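Local coordinates for iron-sulfur cluster assembly protein CyaY (Psychromonas ingrahamii, PDB 4LK8), which probably takes part in iron-sulfur cluster assembly as an iron-binding member of the frataxin family and may regulate the process, at residues Leu39-His44 and Ala91-Gln96; Asn43-Ile48 and Ala61-Gly66. All blocks are in the same frame, centred on the assembly; numbering follows the deposited sequence.

Contact 1 of 2, residues Leu39-His44 and Ala91-Gln96. With CO (cobalt (II) ion), chain C.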
loop_
_atom_site.group_PDB
_atom_site.type_symbol
_atom_site.label_atom_id
_atom_site.label_comp_id
_atom_site.label_asym_id
_atom_site.label_seq_id
_atom_site.Cartn_x
_atom_site.Cartn_y
_atom_site.Cartn_z
ATOM N N LEU A 39 0.367 0.001 -8.511
ATOM C CA LEU A 39 1.775 -0.315 -8.692
ATOM C C LEU A 39 1.881 -1.314 -9.847
ATOM O O LEU A 39 1.114 -2.255 -9.900
ATOM C CB LEU A 39 2.356 -0.933 -7.457
ATOM C CG LEU A 39 2.182 -0.114 -6.174
ATOM C CD1 LEU A 39 2.888 -0.793 -5.050
ATOM C CD2 LEU A 39 2.621 1.313 -6.331
ATOM N N GLU A 40 2.799 -1.066 -10.766
ATOM C CA GLU A 40 2.925 -1.905 -11.938
ATOM C C GLU A 40 4.348 -2.382 -12.046
ATOM O O GLU A 40 5.287 -1.606 -11.919
ATOM C CB GLU A 40 2.540 -1.165 -13.200
ATOM C CG GLU A 40 2.736 -2.134 -14.418
ATOM C CD GLU A 40 2.149 -1.704 -15.769
ATOM O OE1 GLU A 40 1.514 -0.626 -15.893
ATOM O OE2 GLU A 40 2.364 -2.482 -16.738
ATOM N N PHE A 41 4.473 -3.676 -12.325
ATOM C CA PHE A 41 5.757 -4.312 -12.403
ATOM C C PHE A 41 6.121 -4.517 -13.875
ATOM O O PHE A 41 5.283 -4.445 -14.767
ATOM C CB PHE A 41 5.716 -5.610 -11.595
ATOM C CG PHE A 41 5.273 -5.380 -10.143
ATOM C CD1 PHE A 41 6.143 -4.837 -9.222
ATOM C CD2 PHE A 41 4.006 -5.693 -9.726
ATOM C CE1 PHE A 41 5.768 -4.605 -7.924
ATOM C CE2 PHE A 41 3.596 -5.473 -8.409
ATOM C CZ PHE A 41 4.482 -4.937 -7.508
ATOM N N GLU A 42 7.400 -4.736 -14.111
ATOM C CA GLU A 42 7.853 -4.945 -15.475
ATOM C C GLU A 42 7.182 -6.115 -16.145
ATOM O O GLU A 42 7.000 -6.085 -17.378
ATOM C CB GLU A 42 9.352 -5.114 -15.504
ATOM C CG GLU A 42 10.061 -3.810 -15.339
ATOM C CD GLU A 42 11.527 -4.018 -15.522
ATOM O OE1 GLU A 42 12.248 -4.087 -14.510
ATOM O OE2 GLU A 42 11.932 -4.172 -16.693
ATOM N N ASN A 43 6.804 -7.130 -15.365
ATOM C CA ASN A 43 6.102 -8.271 -15.923
ATOM C C ASN A 43 4.627 -8.054 -16.208
ATOM O O ASN A 43 3.911 -9.022 -16.470
ATOM C CB ASN A 43 6.279 -9.523 -15.025
ATOM C CG ASN A 43 5.583 -9.433 -13.698
ATOM O OD1 ASN A 43 4.851 -8.489 -13.396
ATOM N ND2 ASN A 43 5.803 -10.441 -12.876
ATOM N N HIS A 44 4.194 -6.794 -16.104
ATOM C CA HIS A 44 2.842 -6.294 -16.378
ATOM C C HIS A 44 1.808 -6.709 -15.308
ATOM O O HIS A 44 0.620 -6.502 -15.492
ATOM C CB HIS A 44 2.377 -6.725 -17.768
ATOM C CG HIS A 44 3.238 -6.221 -18.896
ATOM N ND1 HIS A 44 3.090 -6.669 -20.186
ATOM C CD2 HIS A 44 4.215 -5.289 -18.930
ATOM C CE1 HIS A 44 3.972 -6.067 -20.966
ATOM N NE2 HIS A 44 4.653 -5.204 -20.226
ATOM N N ALA A 91 6.614 -7.815 0.826
ATOM C CA ALA A 91 6.660 -9.239 0.442
ATOM C C ALA A 91 6.038 -9.439 -0.940
ATOM O O ALA A 91 6.541 -10.222 -1.731
ATOM C CB ALA A 91 5.962 -10.065 1.452
ATOM N N ALA A 92 4.934 -8.752 -1.207
ATOM C CA ALA A 92 4.232 -8.855 -2.501
ATOM C C ALA A 92 5.053 -8.303 -3.681
ATOM O O ALA A 92 5.088 -8.859 -4.785
ATOM C CB ALA A 92 2.874 -8.141 -2.419
ATOM N N ILE A 93 5.717 -7.195 -3.455
ATOM C CA ILE A 93 6.574 -6.593 -4.434
ATOM C C ILE A 93 7.730 -7.551 -4.763
ATOM O O ILE A 93 8.078 -7.737 -5.924
ATOM C CB ILE A 93 7.107 -5.245 -3.938
ATOM C CG1 ILE A 93 5.966 -4.235 -3.933
ATOM C CG2 ILE A 93 8.242 -4.752 -4.778
ATOM C CD1 ILE A 93 6.260 -2.915 -3.310
ATOM N N PHE A 94 8.289 -8.188 -3.742
ATOM C CA PHE A 94 9.399 -9.072 -3.987
ATOM C C PHE A 94 8.957 -10.233 -4.865
ATOM O O PHE A 94 9.676 -10.645 -5.793
ATOM C CB PHE A 94 9.986 -9.573 -2.684
ATOM C CG PHE A 94 11.086 -10.517 -2.892
ATOM C CD1 PHE A 94 12.284 -10.103 -3.428
ATOM C CD2 PHE A 94 10.925 -11.831 -2.537
ATOM C CE1 PHE A 94 13.303 -11.029 -3.649
ATOM C CE2 PHE A 94 11.923 -12.748 -2.747
ATOM C CZ PHE A 94 13.118 -12.343 -3.307
ATOM N N LYS A 95 7.767 -10.765 -4.593
ATOM C CA LYS A 95 7.321 -11.862 -5.441
ATOM C C LYS A 95 7.113 -11.518 -6.928
ATOM O O LYS A 95 7.463 -12.314 -7.791
ATOM C CB LYS A 95 6.041 -12.398 -4.843
ATOM C CG LYS A 95 6.296 -13.012 -3.480
ATOM C CD LYS A 95 5.081 -13.653 -2.850
ATOM C CE LYS A 95 5.479 -14.563 -1.662
ATOM N NZ LYS A 95 5.459 -13.959 -0.267
ATOM N N GLN A 96 6.631 -10.325 -7.219
ATOM C CA GLN A 96 6.221 -9.940 -8.569
ATOM C C GLN A 96 7.294 -9.236 -9.346
ATOM O O GLN A 96 7.127 -9.029 -10.550
ATOM C CB GLN A 96 4.945 -9.045 -8.551
ATOM C CG GLN A 96 3.700 -9.764 -7.932
ATOM C CD GLN A 96 2.340 -8.980 -7.912
ATOM O OE1 GLN A 96 1.550 -9.136 -6.975
ATOM N NE2 GLN A 96 2.062 -8.194 -8.941
HETATM CO CO CO C . 6.241 -3.884 -21.407
HETATM O O HOH W 1 8.182 -7.854 -12.954
#
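Phe41, on strand 36-41, lies against Gln96 and Ile93 of helix 85-97, a helix-on-sheet contact of the frataxin fold, in which helices pack on one face of an antiparallel sheet. With CG anti to its carbonyl carbon (chi1 -55°), the Phe41 ring reaches toward the helix and presents two different surfaces. Over one face sits Gln96 CB, 3.9 Å from the ring centroid and 20° off its normal, a CH-pi contact. The Gln96 chain then runs extended beyond CG and crosses the phenylalanine at about a right angle, bringing NE2 to 3.2 Å from Phe41 CE2, its amide plane steeply inclined to the ring. A glutamine suits this border position: its CB methylene lies over the aromatic ring while NE2 hydrogen-bonds Thr45 OG1 beyond the turn. At the ring's edge, near its plane, Ile93 CG1 approaches Phe41 CZ at 3.9 Å, and Ile93 CD1 goes on to meet Leu39 CD1 at 4.3 Å. Branched aliphatic chains fill this buried seam, which Val28 of the neighbouring strand extends by touching both Leu39 and Phe41. Farther out the contact turns polar. A type I beta turn from Phe41 to His44, closed by His44 N to Phe41 O, carries Asn43 past the helix. Its ND2 comes close to Gln96 O but at a poor angle for a hydrogen bond; a water instead accepts from Asn43 N and donates to Gln96 O. On the same turn, His44 NE2 binds a cobalt ion at 2.4 Å.

Contact 2 of 2, residues Asn43-Ile48 and Ala61-Gly66. With CO (cobalt (II) ion), chain C.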
loop_
_atom_site.group_PDB
_atom_site.type_symbol
_atom_site.label_atom_id
_atom_site.label_comp_id
_atom_site.label_asym_id
_atom_site.label_seq_id
_atom_site.Cartn_x
_atom_site.Cartn_y
_atom_site.Cartn_z
ATOM N N ASN A 43 6.804 -7.130 -15.365
ATOM C CA ASN A 43 6.102 -8.271 -15.923
ATOM C C ASN A 43 4.627 -8.054 -16.208
ATOM O O ASN A 43 3.911 -9.022 -16.470
ATOM C CB ASN A 43 6.279 -9.523 -15.025
ATOM C CG ASN A 43 5.583 -9.433 -13.698
ATOM O OD1 ASN A 43 4.851 -8.489 -13.396
ATOM N ND2 ASN A 43 5.803 -10.441 -12.876
ATOM N N HIS A 44 4.194 -6.794 -16.104
ATOM C CA HIS A 44 2.842 -6.294 -16.378
ATOM C C HIS A 44 1.808 -6.709 -15.308
ATOM O O HIS A 44 0.620 -6.502 -15.492
ATOM C CB HIS A 44 2.377 -6.725 -17.768
ATOM C CG HIS A 44 3.238 -6.221 -18.896
ATOM N ND1 HIS A 44 3.090 -6.669 -20.186
ATOM C CD2 HIS A 44 4.215 -5.289 -18.930
ATOM C CE1 HIS A 44 3.972 -6.067 -20.966
ATOM N NE2 HIS A 44 4.653 -5.204 -20.226
ATOM N N THR A 45 2.228 -7.334 -14.228
ATOM C CA THR A 45 1.302 -7.547 -13.096
ATOM C C THR A 45 1.229 -6.248 -12.293
ATOM O O THR A 45 2.112 -5.407 -12.336
ATOM C CB THR A 45 1.708 -8.672 -12.192
ATOM O OG1 THR A 45 2.931 -8.321 -11.559
ATOM C CG2 THR A 45 1.900 -10.009 -12.999
ATOM N N LYS A 46 0.185 -6.146 -11.485
ATOM C CA LYS A 46 -0.125 -4.924 -10.727
ATOM C C LYS A 46 -0.441 -5.285 -9.270
ATOM O O LYS A 46 -0.831 -6.401 -8.934
ATOM C CB LYS A 46 -1.350 -4.237 -11.329
ATOM C CG LYS A 46 -1.324 -3.831 -12.753
ATOM C CD LYS A 46 -0.522 -2.637 -13.006
ATOM C CE LYS A 46 -0.643 -2.198 -14.448
ATOM N NZ LYS A 46 -2.022 -1.772 -14.856
ATOM N N LEU A 47 -0.298 -4.305 -8.376
ATOM C CA LEU A 47 -0.911 -4.306 -7.053
ATOM C C LEU A 47 -1.770 -3.083 -7.016
ATOM O O LEU A 47 -1.297 -2.033 -7.406
ATOM C CB LEU A 47 0.101 -4.278 -5.944
ATOM C CG LEU A 47 0.952 -5.513 -5.747
ATOM C CD1 LEU A 47 1.939 -5.146 -4.670
ATOM C CD2 LEU A 47 0.137 -6.731 -5.341
ATOM N N ILE A 48 -3.027 -3.210 -6.520
ATOM C CA ILE A 48 -3.947 -2.094 -6.522
ATOM C C ILE A 48 -4.325 -1.724 -5.072
ATOM O O ILE A 48 -4.904 -2.535 -4.375
ATOM C CB ILE A 48 -5.249 -2.343 -7.243
ATOM C CG1 ILE A 48 -5.055 -3.102 -8.557
ATOM C CG2 ILE A 48 -5.951 -0.962 -7.459
ATOM C CD1 ILE A 48 -4.295 -2.316 -9.602
ATOM N N ALA A 61 -5.394 -5.079 -3.167
ATOM C CA ALA A 61 -5.709 -6.225 -3.982
ATOM C C ALA A 61 -4.408 -6.757 -4.524
ATOM O O ALA A 61 -3.671 -6.087 -5.242
ATOM C CB ALA A 61 -6.626 -5.844 -5.124
ATOM N N THR A 62 -4.217 -8.027 -4.268
ATOM C CA THR A 62 -3.102 -8.779 -4.855
ATOM C C THR A 62 -3.689 -9.603 -5.934
ATOM O O THR A 62 -4.866 -9.450 -6.242
ATOM C CB THR A 62 -2.385 -9.641 -3.820
ATOM O OG1 THR A 62 -3.251 -10.711 -3.430
ATOM C CG2 THR A 62 -2.014 -8.801 -2.606
ATOM N N LEU A 63 -2.880 -10.470 -6.548
ATOM C CA LEU A 63 -3.340 -11.254 -7.644
ATOM C C LEU A 63 -4.424 -12.221 -7.243
ATOM O O LEU A 63 -5.257 -12.598 -8.070
ATOM C CB LEU A 63 -2.168 -12.027 -8.248
ATOM C CG LEU A 63 -1.433 -11.177 -9.246
ATOM C CD1 LEU A 63 -0.028 -11.746 -9.538
ATOM C CD2 LEU A 63 -2.271 -11.091 -10.493
ATOM N N GLU A 64 -4.408 -12.592 -5.971
ATOM C CA GLU A 64 -5.289 -13.630 -5.421
ATOM C C GLU A 64 -6.401 -13.139 -4.520
ATOM O O GLU A 64 -7.519 -13.650 -4.553
ATOM C CB GLU A 64 -4.451 -14.616 -4.584
ATOM C CG GLU A 64 -3.471 -15.500 -5.332
ATOM C CD GLU A 64 -4.156 -16.617 -6.073
ATOM O OE1 GLU A 64 -4.495 -17.632 -5.414
ATOM O OE2 GLU A 64 -4.363 -16.487 -7.295
ATOM N N ASN A 65 -6.106 -12.112 -3.752
ATOM C CA ASN A 65 -6.947 -11.738 -2.627
ATOM C C ASN A 65 -7.010 -10.237 -2.402
ATOM O O ASN A 65 -6.157 -9.481 -2.843
ATOM C CB ASN A 65 -6.427 -12.348 -1.318
ATOM C CG ASN A 65 -6.799 -13.787 -1.123
ATOM O OD1 ASN A 65 -7.290 -14.462 -2.022
ATOM N ND2 ASN A 65 -6.554 -14.278 0.091
ATOM N N GLY A 66 -8.067 -9.844 -1.712
ATOM C CA GLY A 66 -8.231 -8.487 -1.180
ATOM C C GLY A 66 -7.900 -8.484 0.308
ATOM O O GLY A 66 -8.101 -9.462 1.011
HETATM CO CO CO C . 6.241 -3.884 -21.407
#
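Ile48 and Ala61 form an antiparallel hydrogen-bonded pair where strands 46-52 and 57-61 adjoin in the frataxin sheet, and the chain leading into this pair starts at an Asx turn. There Asn43 OD1 accepts from Thr45 N, which stands above the carbonyl plane, and from Thr45 OG1 at 2.7 Å, nearer that plane. Two donors from one residue hold the amide oxygen and help fix its rotation; asparagine suits the place because its short side chain can reach the backbone two residues on. Thr45 then turns CG2 to Leu63 CD1, a loose apolar touch of 4.3 Å. Beyond Lys46, Leu47 enters the buried side of the sheet. Its CG stands anti to the carbonyl carbon (chi1 -69°), and CD2 comes alongside Thr62, 3.9 Å from CA and 4.0 Å from CG2. Leucine suits this place, since it also packs on Leu89 and Ala92 of the helix. Thr62 divides its two branches: the methyl touches Leu47 CD2, while OG1, placed between backbone N and carbonyl carbon (chi1 70°), accepts from Asn65 N in an ST motif and weakly from Glu64 N. A valine in its place would probably leave the Asn65 and Glu64 amides without this acceptor, so that the turn is less firmly held. At the last step Ile48 CB and Ala61 CB lie on the same face, 4.3 Å apart, the alanine setting a lone methyl beside the branched isoleucine. Two nearly straight bonds close the pair: Ile48 N to Ala61 O, in the carbonyl plane, and Ala61 N to Ile48 O at 2.9 Å.

Contact 1 is largely buried and joins helix to sheet through side chains, whereas contact 2 lies at the surface and joins sheet strand to strand and loop through a pair of backbone bonds and light apolar touches. The two share the turn residues Asn43 and His44, and strands 36-41 and 46-52 are neighbours in one sheet, with Leu39 N probably hydrogen-bonded to Leu47 O. Gln96 connects them most directly: it belongs to the helix of contact 1, yet its amide reaches Thr45 of contact 2, and Leu47 packs against it. Aromatic and aliphatic groups thus dominate under the helix, while asparagine and threonine secure the turns outside.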